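PDB 1UZ5: molybdopterin molybdotransferase from Pyrococcus horikoshii, which probably catalyses the insertion of molybdate into adenylyl-molybdopterin, a magnesium-dependent step that yields molybdenum-molybdopterin and AMP. Local coordinates for residues S266-L271 / P286-V291; E14-F19 / P296-P301. One frame throughout, in Å; residues are numbered along the deposited sequence.

How the contacts relate
Contacts 1 and 2 meet on neighbouring antiparallel strands, 288-292 and 295-300, which follow each other in the chain. The centres of the two contacts lie about 10 Å apart. Probable backbone hydrogen bonds join the strands: Ile288 O to Gly299 N and Gly290 N to Val297 O, both 2.9 Å. Contact 1 lies on one face of this sheet, where Ile268 also reaches Val297. Contact 2 lies on the other. Contact 1 is local, within the probable molybdopterin-binding region. Contact 2 joins that region to the N-terminal helix. A bound sulfate, probably from the crystallisation liquor, sits about 5 Å from the side chain of Ile288.

Contact 1 (S266-L271 / P286-V291); sequences SVIEEL and PTIIGV
Ile268 and Ile288 meet through their methyl groups. CD1 of Ile268 lies 3.9 Å from CG2 of Ile288. The side chains run alongside one another, pointing opposite ways. In Ile268, CG1 sits beside the backbone N (chi1 -65°) and the chain then runs on extended, which carries CD1 across to Ile288. In Ile288, the branch methyl CG2 does the touching. The other branch of Ile268 is turned to Gly290, with CG2 at 4.4 Å from the glycine CA. A CB on Gly290 would fall about 2.9 Å from Ile268 CG2, a clash, so the lack of a side chain is what lets the helix come this close. Ile268 CA and Gly290 CA are 6.9 Å apart. All three residues are buried, and the contact is wholly apolar. Further out, Ile268 also packs on Val274, while Ile288 touches His277. Backbone bonding between Ile289 and Val276 ties the strand to strand 273-277. On the helix, Val267 packs on Lys237 and Ile240 of helix 233-246. This is helix-on-sheet packing of an alpha/beta domain, in the probable molybdopterin-binding part of MoeA.

Contact 2 (E14-F19 / P296-P301); sequences EVVQSF and PVFGLP
Next to the Phe19 ring that packs on Pro296, Val15 O collects several donors. Ser18 OG gives Val15 O a short hydrogen bond of 2.5 Å, in the carbonyl plane and on a lone pair, with a C=O...donor angle of 142°. The backbone N atoms of Ser18 and Phe19 add weak bonds. Val15 O also stands 3.6 Å above the plane of the Phe19 ring, over its centre. Pro296 covers the opposite face. Its CG makes a CH-pi contact 4.2 Å from the centroid of the Phe19 ring, 28° off the normal. Pro296 CG is nearest to Phe19 CG, and Pro296 CB sits by Phe19 CD2. Phe19 CG lies beside the backbone N (chi1 -61°), which brings the ring back over the backbone of the helix, between Val15 O and the proline.

The contact docks helix 9-18 of the MoeA N-terminal region on strand 295-300, within the mixed sheet of the probable molybdopterin-binding domain. Phe19 also packs on Ile289 and Val291 of the neighbouring strand 288-292. An alanine in place of Phe19 would probably open a gap over Pro296 and strip these two residues of an apolar neighbour.

One turn back, the side chain of Val16 stands crosswise to that of Phe298. Val16 CG2 approaches the ring edge, near its plane, 3.9 Å from Phe298 CE1. Helix 304-322 packs beside this pair: Leu318 touches Val16, and Leu314 and Val315 touch Phe298.

Contact 1 (S266-L271 / P286-V291)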
ATOM      1  N   SER A 266     -14.881 -23.163 -23.190  1.00 43.51           N
ATOM      2  CA  SER A 266     -15.245 -23.172 -24.602  1.00 46.94           C
ATOM      3  C   SER A 266     -15.620 -21.777 -25.082  1.00 47.03           C
ATOM      4  O   SER A 266     -15.353 -21.413 -26.229  1.00 42.66           O
ATOM      5  CB  SER A 266     -16.412 -24.136 -24.849  1.00 48.16           C
ATOM      6  OG  SER A 266     -17.619 -23.637 -24.303  1.00 47.08           O
ATOM      7  N   VAL A 267     -16.245 -20.993 -24.210  1.00 40.37           N
ATOM      8  CA  VAL A 267     -16.627 -19.637 -24.577  1.00 43.32           C
ATOM      9  C   VAL A 267     -15.375 -18.777 -24.731  1.00 38.04           C
ATOM     10  O   VAL A 267     -15.257 -17.992 -25.669  1.00 41.61           O
ATOM     11  CB  VAL A 267     -17.553 -19.008 -23.519  1.00 45.21           C
ATOM     12  CG1 VAL A 267     -17.806 -17.542 -23.852  1.00 43.67           C
ATOM     13  CG2 VAL A 267     -18.869 -19.768 -23.478  1.00 42.69           C
ATOM     14  N   ILE A 268     -14.438 -18.939 -23.805  1.00 38.73           N
ATOM     15  CA  ILE A 268     -13.190 -18.187 -23.847  1.00 45.10           C
ATOM     16  C   ILE A 268     -12.385 -18.617 -25.069  1.00 47.80           C
ATOM     17  O   ILE A 268     -11.763 -17.792 -25.743  1.00 42.94           O
ATOM     18  CB  ILE A 268     -12.355 -18.434 -22.569  1.00 32.63           C
ATOM     19  CG1 ILE A 268     -13.100 -17.877 -21.351  1.00 33.73           C
ATOM     20  CG2 ILE A 268     -10.982 -17.795 -22.703  1.00 41.01           C
ATOM     21  CD1 ILE A 268     -12.446 -18.208 -20.026  1.00 37.61           C
ATOM     22  N   GLU A 269     -12.413 -19.914 -25.355  1.00 51.67           N
ATOM     23  CA  GLU A 269     -11.691 -20.474 -26.490  1.00 47.08           C
ATOM     24  C   GLU A 269     -12.156 -19.877 -27.814  1.00 47.03           C
ATOM     25  O   GLU A 269     -11.349 -19.655 -28.720  1.00 52.30           O
ATOM     26  CB  GLU A 269     -11.867 -21.995 -26.526  1.00 58.14           C
ATOM     27  CG  GLU A 269     -11.042 -22.683 -27.595  1.00 66.85           C
ATOM     28  CD  GLU A 269      -9.552 -22.548 -27.351  1.00 74.55           C
ATOM     29  OE1 GLU A 269      -9.058 -23.129 -26.363  1.00 83.43           O
ATOM     30  OE2 GLU A 269      -8.879 -21.854 -28.142  1.00 83.56           O
ATOM     31  N   GLU A 270     -13.453 -19.610 -27.929  1.00 42.55           N
ATOM     32  CA  GLU A 270     -13.991 -19.048 -29.161  1.00 46.65           C
ATOM     33  C   GLU A 270     -13.907 -17.528 -29.244  1.00 49.79           C
ATOM     34  O   GLU A 270     -14.015 -16.960 -30.331  1.00 47.32           O
ATOM     35  CB  GLU A 270     -15.441 -19.498 -29.360  1.00 55.91           C
ATOM     36  CG  GLU A 270     -16.407 -19.049 -28.286  1.00 66.41           C
ATOM     37  CD  GLU A 270     -17.804 -19.600 -28.512  1.00 70.92           C
ATOM     38  OE1 GLU A 270     -17.963 -20.840 -28.500  1.00 69.33           O
ATOM     39  OE2 GLU A 270     -18.740 -18.795 -28.705  1.00 75.13           O
ATOM     40  N   LEU A 271     -13.726 -16.867 -28.105  1.00 44.96           N
ATOM     41  CA  LEU A 271     -13.616 -15.411 -28.095  1.00 42.25           C
ATOM     42  C   LEU A 271     -12.145 -15.013 -28.122  1.00 43.76           C
ATOM     43  O   LEU A 271     -11.796 -13.894 -28.510  1.00 41.75           O
ATOM     44  CB  LEU A 271     -14.283 -14.823 -26.849  1.00 40.50           C
ATOM     45  CG  LEU A 271     -15.810 -14.772 -26.822  1.00 40.63           C
ATOM     46  CD1 LEU A 271     -16.278 -14.202 -25.492  1.00 40.68           C
ATOM     47  CD2 LEU A 271     -16.313 -13.909 -27.969  1.00 36.26           C
ATOM     48  N   PRO A 286     -10.006 -27.207 -12.050  1.00 53.38           N
ATOM     49  CA  PRO A 286     -10.573 -26.737 -13.318  1.00 54.96           C
ATOM     50  C   PRO A 286     -10.319 -25.266 -13.671  1.00 54.18           C
ATOM     51  O   PRO A 286     -10.816 -24.778 -14.688  1.00 48.67           O
ATOM     52  CB  PRO A 286     -12.056 -27.024 -13.140  1.00 54.19           C
ATOM     53  CG  PRO A 286     -12.258 -26.677 -11.703  1.00 53.43           C
ATOM     54  CD  PRO A 286     -11.063 -27.327 -11.027  1.00 49.92           C
ATOM     55  N   THR A 287      -9.550 -24.562 -12.845  1.00 45.73           N
ATOM     56  CA  THR A 287      -9.267 -23.147 -13.090  1.00 42.80           C
ATOM     57  C   THR A 287      -8.794 -22.859 -14.514  1.00 38.49           C
ATOM     58  O   THR A 287      -7.955 -23.570 -15.064  1.00 40.53           O
ATOM     59  CB  THR A 287      -8.221 -22.613 -12.093  1.00 43.21           C
ATOM     60  OG1 THR A 287      -8.699 -22.809 -10.758  1.00 36.96           O
ATOM     61  CG2 THR A 287      -7.975 -21.130 -12.320  1.00 36.93           C
ATOM     62  N   ILE A 288      -9.344 -21.803 -15.102  1.00 30.37           N
ATOM     63  CA  ILE A 288      -9.013 -21.400 -16.462  1.00 33.40           C
ATOM     64  C   ILE A 288      -8.299 -20.045 -16.507  1.00 41.08           C
ATOM     65  O   ILE A 288      -8.590 -19.151 -15.711  1.00 34.09           O
ATOM     66  CB  ILE A 288     -10.294 -21.274 -17.315  1.00 32.85           C
ATOM     67  CG1 ILE A 288     -11.052 -22.602 -17.313  1.00 47.48           C
ATOM     68  CG2 ILE A 288      -9.942 -20.859 -18.732  1.00 40.02           C
ATOM     69  CD1 ILE A 288     -12.429 -22.511 -17.936  1.00 52.19           C
ATOM     70  N   ILE A 289      -7.367 -19.906 -17.445  1.00 37.89           N
ATOM     71  CA  ILE A 289      -6.636 -18.656 -17.640  1.00 33.25           C
ATOM     72  C   ILE A 289      -6.504 -18.455 -19.141  1.00 41.45           C
ATOM     73  O   ILE A 289      -5.916 -19.284 -19.837  1.00 42.54           O
ATOM     74  CB  ILE A 289      -5.223 -18.691 -17.032  1.00 30.04           C
ATOM     75  CG1 ILE A 289      -5.294 -19.016 -15.543  1.00 33.27           C
ATOM     76  CG2 ILE A 289      -4.550 -17.335 -17.219  1.00 34.89           C
ATOM     77  CD1 ILE A 289      -3.942 -19.137 -14.885  1.00 41.22           C
ATOM     78  N   GLY A 290      -7.064 -17.360 -19.641  1.00 32.59           N
ATOM     79  CA  GLY A 290      -6.990 -17.085 -21.061  1.00 36.71           C
ATOM     80  C   GLY A 290      -6.794 -15.615 -21.370  1.00 42.34           C
ATOM     81  O   GLY A 290      -6.528 -14.800 -20.479  1.00 33.79           O
ATOM     82  N   VAL A 291      -6.929 -15.277 -22.647  1.00 39.64           N
ATOM     83  CA  VAL A 291      -6.770 -13.906 -23.104  1.00 39.85           C
ATOM     84  C   VAL A 291      -7.763 -13.619 -24.219  1.00 38.91           C
ATOM     85  O   VAL A 291      -7.871 -14.381 -25.180  1.00 45.66           O
ATOM     86  CB  VAL A 291      -5.336 -13.654 -23.637  1.00 44.60           C
ATOM     87  CG1 VAL A 291      -5.197 -12.212 -24.104  1.00 42.74           C
ATOM     88  CG2 VAL A 291      -4.312 -13.962 -22.552  1.00 36.56           C
TER

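Contact 2 (E14-F19 / P296-P301)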
ATOM      1  N   GLU A  14       3.824 -18.714 -14.309  1.00 46.69           N
ATOM      2  CA  GLU A  14       4.669 -18.148 -15.353  1.00 40.85           C
ATOM      3  C   GLU A  14       3.801 -17.490 -16.416  1.00 39.03           C
ATOM      4  O   GLU A  14       4.154 -16.442 -16.953  1.00 41.13           O
ATOM      5  CB  GLU A  14       5.534 -19.240 -15.988  1.00 41.03           C
ATOM      6  CG  GLU A  14       6.621 -19.769 -15.069  1.00 60.90           C
ATOM      7  CD  GLU A  14       7.351 -20.966 -15.653  1.00 73.63           C
ATOM      8  OE1 GLU A  14       7.773 -20.891 -16.828  1.00 82.08           O
ATOM      9  OE2 GLU A  14       7.509 -21.978 -14.936  1.00 77.63           O
ATOM     10  N   VAL A  15       2.660 -18.106 -16.709  1.00 35.35           N
ATOM     11  CA  VAL A  15       1.740 -17.570 -17.704  1.00 35.33           C
ATOM     12  C   VAL A  15       1.199 -16.207 -17.281  1.00 38.01           C
ATOM     13  O   VAL A  15       1.165 -15.269 -18.077  1.00 47.47           O
ATOM     14  CB  VAL A  15       0.550 -18.526 -17.934  1.00 39.11           C
ATOM     15  CG1 VAL A  15      -0.453 -17.894 -18.891  1.00 38.47           C
ATOM     16  CG2 VAL A  15       1.054 -19.848 -18.493  1.00 45.39           C
ATOM     17  N   VAL A  16       0.767 -16.094 -16.030  1.00 41.01           N
ATOM     18  CA  VAL A  16       0.238 -14.824 -15.542  1.00 41.80           C
ATOM     19  C   VAL A  16       1.341 -13.774 -15.573  1.00 38.65           C
ATOM     20  O   VAL A  16       1.106 -12.625 -15.944  1.00 33.80           O
ATOM     21  CB  VAL A  16      -0.301 -14.952 -14.104  1.00 39.61           C
ATOM     22  CG1 VAL A  16      -0.778 -13.593 -13.607  1.00 39.67           C
ATOM     23  CG2 VAL A  16      -1.443 -15.964 -14.070  1.00 37.53           C
ATOM     24  N   GLN A  17       2.546 -14.180 -15.189  1.00 38.77           N
ATOM     25  CA  GLN A  17       3.684 -13.271 -15.193  1.00 47.77           C
ATOM     26  C   GLN A  17       3.894 -12.731 -16.600  1.00 47.89           C
ATOM     27  O   GLN A  17       4.341 -11.599 -16.777  1.00 55.70           O
ATOM     28  CB  GLN A  17       4.948 -13.996 -14.732  1.00 43.59           C
ATOM     29  CG  GLN A  17       4.867 -14.538 -13.318  1.00 59.75           C
ATOM     30  CD  GLN A  17       6.136 -15.249 -12.896  1.00 66.53           C
ATOM     31  OE1 GLN A  17       7.216 -14.662 -12.894  1.00 75.74           O
ATOM     32  NE2 GLN A  17       6.012 -16.521 -12.533  1.00 74.01           N
ATOM     33  N   SER A  18       3.559 -13.540 -17.602  1.00 43.99           N
ATOM     34  CA  SER A  18       3.723 -13.122 -18.990  1.00 43.50           C
ATOM     35  C   SER A  18       2.729 -12.024 -19.332  1.00 43.53           C
ATOM     36  O   SER A  18       2.913 -11.296 -20.310  1.00 47.44           O
ATOM     37  CB  SER A  18       3.523 -14.304 -19.946  1.00 47.60           C
ATOM     38  OG  SER A  18       2.154 -14.482 -20.266  1.00 52.76           O
ATOM     39  N   PHE A  19       1.665 -11.910 -18.541  1.00 42.55           N
ATOM     40  CA  PHE A  19       0.671 -10.871 -18.784  1.00 43.77           C
ATOM     41  C   PHE A  19       1.200  -9.565 -18.223  1.00 47.53           C
ATOM     42  O   PHE A  19       2.014  -9.557 -17.300  1.00 44.22           O
ATOM     43  CB  PHE A  19      -0.665 -11.182 -18.095  1.00 46.38           C
ATOM     44  CG  PHE A  19      -1.319 -12.449 -18.561  1.00 52.64           C
ATOM     45  CD1 PHE A  19      -1.190 -12.878 -19.880  1.00 50.10           C
ATOM     46  CD2 PHE A  19      -2.093 -13.202 -17.683  1.00 45.47           C
ATOM     47  CE1 PHE A  19      -1.822 -14.042 -20.318  1.00 49.47           C
ATOM     48  CE2 PHE A  19      -2.731 -14.366 -18.109  1.00 43.07           C
ATOM     49  CZ  PHE A  19      -2.594 -14.787 -19.431  1.00 42.73           C
ATOM     50  N   PRO A 296      -6.366 -10.287 -19.945  1.00 34.46           N
ATOM     51  CA  PRO A 296      -6.360 -11.539 -19.184  1.00 30.96           C
ATOM     52  C   PRO A 296      -7.768 -11.883 -18.698  1.00 37.98           C
ATOM     53  O   PRO A 296      -8.539 -11.001 -18.317  1.00 34.12           O
ATOM     54  CB  PRO A 296      -5.413 -11.236 -18.022  1.00 34.87           C
ATOM     55  CG  PRO A 296      -4.463 -10.230 -18.612  1.00 32.75           C
ATOM     56  CD  PRO A 296      -5.404  -9.325 -19.378  1.00 34.57           C
ATOM     57  N   VAL A 297      -8.103 -13.167 -18.733  1.00 37.54           N
ATOM     58  CA  VAL A 297      -9.408 -13.639 -18.284  1.00 30.73           C
ATOM     59  C   VAL A 297      -9.159 -14.828 -17.368  1.00 30.87           C
ATOM     60  O   VAL A 297      -8.378 -15.723 -17.697  1.00 32.22           O
ATOM     61  CB  VAL A 297     -10.287 -14.094 -19.465  1.00 38.58           C
ATOM     62  CG1 VAL A 297     -11.687 -14.469 -18.966  1.00 30.68           C
ATOM     63  CG2 VAL A 297     -10.371 -12.991 -20.497  1.00 33.85           C
ATOM     64  N   PHE A 298      -9.816 -14.825 -16.215  1.00 33.57           N
ATOM     65  CA  PHE A 298      -9.668 -15.897 -15.239  1.00 31.34           C
ATOM     66  C   PHE A 298     -11.016 -16.553 -14.953  1.00 29.89           C
ATOM     67  O   PHE A 298     -12.034 -15.872 -14.820  1.00 30.58           O
ATOM     68  CB  PHE A 298      -9.102 -15.346 -13.922  1.00 20.14           C
ATOM     69  CG  PHE A 298      -7.677 -14.873 -14.016  1.00 35.16           C
ATOM     70  CD1 PHE A 298      -6.623 -15.727 -13.696  1.00 31.70           C
ATOM     71  CD2 PHE A 298      -7.390 -13.568 -14.398  1.00 30.55           C
ATOM     72  CE1 PHE A 298      -5.299 -15.284 -13.750  1.00 35.08           C
ATOM     73  CE2 PHE A 298      -6.069 -13.113 -14.456  1.00 35.14           C
ATOM     74  CZ  PHE A 298      -5.023 -13.972 -14.130  1.00 32.09           C
ATOM     75  N   GLY A 299     -11.008 -17.880 -14.877  1.00 36.76           N
ATOM     76  CA  GLY A 299     -12.214 -18.631 -14.565  1.00 31.01           C
ATOM     77  C   GLY A 299     -11.881 -19.340 -13.268  1.00 30.99           C
ATOM     78  O   GLY A 299     -11.095 -20.286 -13.264  1.00 32.92           O
ATOM     79  N   LEU A 300     -12.452 -18.875 -12.161  1.00 27.84           N
ATOM     80  CA  LEU A 300     -12.162 -19.465 -10.857  1.00 29.65           C
ATOM     81  C   LEU A 300     -13.304 -20.323 -10.314  1.00 24.98           C
ATOM     82  O   LEU A 300     -14.441 -20.219 -10.772  1.00 26.06           O
ATOM     83  CB  LEU A 300     -11.854 -18.354  -9.847  1.00 30.05           C
ATOM     84  CG  LEU A 300     -10.833 -17.291 -10.264  1.00 31.66           C
ATOM     85  CD1 LEU A 300     -10.692 -16.273  -9.143  1.00 34.01           C
ATOM     86  CD2 LEU A 300      -9.495 -17.938 -10.573  1.00 29.34           C
ATOM     87  N   PRO A 301     -13.007 -21.170  -9.311  1.00 27.00           N
ATOM     88  CA  PRO A 301     -13.991 -22.056  -8.677  1.00 33.02           C
ATOM     89  C   PRO A 301     -15.134 -21.269  -8.037  1.00 37.97           C
ATOM     90  O   PRO A 301     -14.958 -20.115  -7.636  1.00 36.77           O
ATOM     91  CB  PRO A 301     -13.168 -22.793  -7.623  1.00 32.80           C
ATOM     92  CG  PRO A 301     -11.790 -22.808  -8.204  1.00 33.96           C
ATOM     93  CD  PRO A 301     -11.661 -21.411  -8.761  1.00 29.39           C
TER